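Side-chain contact in tyrosine--tRNA ligase (Pyrococcus horikoshii, PDB 2CYC), which probably attaches tyrosine to its cognate tRNA in two steps, activating the amino acid with ATP before passing it to the tRNA acceptor end: residues A[143-148]-A[194-199]. Residues are numbered along the deposited sequence; the frame is centred on the assembly and turned at random.
Sequences LSRVMR and HVIAIE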
# COMPACT_ATOMS: atom_id res chain seq x y z
N LEU A 143 6.08 0.61 9.48
CA LEU A 143 6.13 1.79 8.64
C LEU A 143 7.56 2.33 8.65
O LEU A 143 8.12 2.66 7.60
CB LEU A 143 5.18 2.86 9.19
CG LEU A 143 5.29 4.26 8.61
CD1 LEU A 143 5.09 4.22 7.09
CD2 LEU A 143 4.25 5.17 9.27
N SER A 144 8.15 2.40 9.84
CA SER A 144 9.51 2.91 9.98
C SER A 144 10.49 2.11 9.13
O SER A 144 11.40 2.67 8.52
CB SER A 144 9.94 2.87 11.46
OG SER A 144 10.06 1.53 11.91
N ARG A 145 10.30 0.80 9.10
CA ARG A 145 11.16 -0.08 8.32
C ARG A 145 10.99 0.24 6.82
O ARG A 145 11.97 0.36 6.10
CB ARG A 145 10.80 -1.54 8.61
CG ARG A 145 11.74 -2.55 7.99
CD ARG A 145 13.18 -2.31 8.42
NE ARG A 145 14.12 -3.27 7.82
CZ ARG A 145 14.25 -4.54 8.19
NH1 ARG A 145 13.51 -5.03 9.18
NH2 ARG A 145 15.12 -5.32 7.57
N VAL A 146 9.75 0.41 6.38
CA VAL A 146 9.52 0.72 4.97
C VAL A 146 10.15 2.07 4.63
O VAL A 146 10.77 2.23 3.58
CB VAL A 146 8.01 0.81 4.65
CG1 VAL A 146 7.82 1.21 3.17
CG2 VAL A 146 7.33 -0.54 4.94
N MET A 147 9.99 3.04 5.53
CA MET A 147 10.55 4.37 5.31
C MET A 147 12.06 4.28 5.10
O MET A 147 12.62 4.99 4.27
CB MET A 147 10.26 5.28 6.51
CG MET A 147 8.80 5.69 6.61
SD MET A 147 8.44 6.56 8.15
CE MET A 147 9.20 8.13 7.84
N ARG A 148 12.70 3.39 5.85
CA ARG A 148 14.15 3.20 5.75
C ARG A 148 14.58 2.47 4.48
O ARG A 148 15.74 2.53 4.10
CB ARG A 148 14.68 2.41 6.96
CG ARG A 148 14.77 3.21 8.26
CD ARG A 148 15.58 2.46 9.32
NE ARG A 148 14.86 1.33 9.91
CZ ARG A 148 13.88 1.45 10.80
NH1 ARG A 148 13.49 2.65 11.20
NH2 ARG A 148 13.27 0.37 11.28
N HIS A 194 15.70 -7.19 -0.01
CA HIS A 194 15.96 -8.61 0.11
C HIS A 194 16.11 -9.03 1.58
O HIS A 194 15.72 -10.13 1.96
CB HIS A 194 17.18 -8.97 -0.75
CG HIS A 194 16.92 -8.84 -2.22
ND1 HIS A 194 17.91 -8.94 -3.17
CD2 HIS A 194 15.76 -8.66 -2.91
CE1 HIS A 194 17.38 -8.83 -4.38
NE2 HIS A 194 16.07 -8.66 -4.24
N VAL A 195 16.66 -8.14 2.41
CA VAL A 195 16.80 -8.46 3.83
C VAL A 195 15.39 -8.58 4.44
O VAL A 195 15.13 -9.44 5.28
CB VAL A 195 17.60 -7.36 4.59
CG1 VAL A 195 17.63 -7.66 6.09
CG2 VAL A 195 19.02 -7.30 4.04
N ILE A 196 14.47 -7.74 4.00
CA ILE A 196 13.09 -7.79 4.49
C ILE A 196 12.44 -9.08 3.97
O ILE A 196 11.77 -9.80 4.72
CB ILE A 196 12.29 -6.56 4.01
CG1 ILE A 196 12.83 -5.29 4.68
CG2 ILE A 196 10.82 -6.75 4.34
CD1 ILE A 196 12.32 -3.99 4.07
N ALA A 197 12.64 -9.38 2.69
CA ALA A 197 12.09 -10.58 2.10
C ALA A 197 12.50 -11.82 2.90
O ALA A 197 11.69 -12.69 3.19
CB ALA A 197 12.56 -10.72 0.66
N ILE A 198 13.78 -11.89 3.27
CA ILE A 198 14.27 -13.02 4.03
C ILE A 198 13.64 -13.07 5.42
O ILE A 198 13.30 -14.15 5.90
CB ILE A 198 15.81 -12.97 4.11
CG1 ILE A 198 16.38 -13.29 2.72
CG2 ILE A 198 16.33 -13.96 5.13
CD1 ILE A 198 17.87 -12.98 2.57
N GLU A 199 13.47 -11.91 6.05
CA GLU A 199 12.84 -11.82 7.37
C GLU A 199 11.37 -12.28 7.41
O GLU A 199 10.95 -12.94 8.36
CB GLU A 199 12.90 -10.38 7.90
CG GLU A 199 14.16 -10.01 8.66
CD GLU A 199 14.26 -8.52 8.95
OE1 GLU A 199 13.20 -7.89 9.22
OE2 GLU A 199 15.38 -7.97 8.92
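An interhelical salt bridge joins the short helix 143-148 to helix 191-200 in the catalytic region of this class I tyrosyl-tRNA synthetase, with Arg145 reaching across to Glu199, Ile196 and Val195. The segment axes come no closer than 11.8 Å and run roughly antiparallel, at 148°, and the gap is bridged mainly by the long side chain of Arg145, whose CA lies 8.8 Å from the Ile196 CA, the nearest CA pair. Arg145 starts with CG anti to the backbone N (chi1 -173°), and the bend at chi2 carries the guanidinium across the gap to Glu199. There it grips the carboxylate end-on: NH1 lies 2.9 Å from Glu199 OE1 and NH2 3.0 Å from Glu199 OE2. The two bonds differ in geometry. OE1 receives NH1 through its syn lone pair, whereas NH2 approaches OE2 from over the flat of the carboxylate, though OE2 stays close to the guanidinium plane. The two groups are accordingly twisted by 47° instead of lying coplanar. Ile196 CG1 packs over one guanidinium face, displaced from the centre of the group and 3.7 Å from Arg145 NH2, while Val195 CG1 sits at the edge, also 3.7 Å from Arg145 NH2. Elsewhere, Ile196 also touches Val141 and Ser149, while the neighbouring Val146 packs against Phe163 of the second subunit. A methionine in place of Arg145 would probably leave the Glu199 carboxylate without this cationic mate and free to turn. With two bonds holding its end and aliphatic carbon against one face, the guanidinium is restrained in rotation, and the nearby positive charge is likely to favour an ionised Glu199.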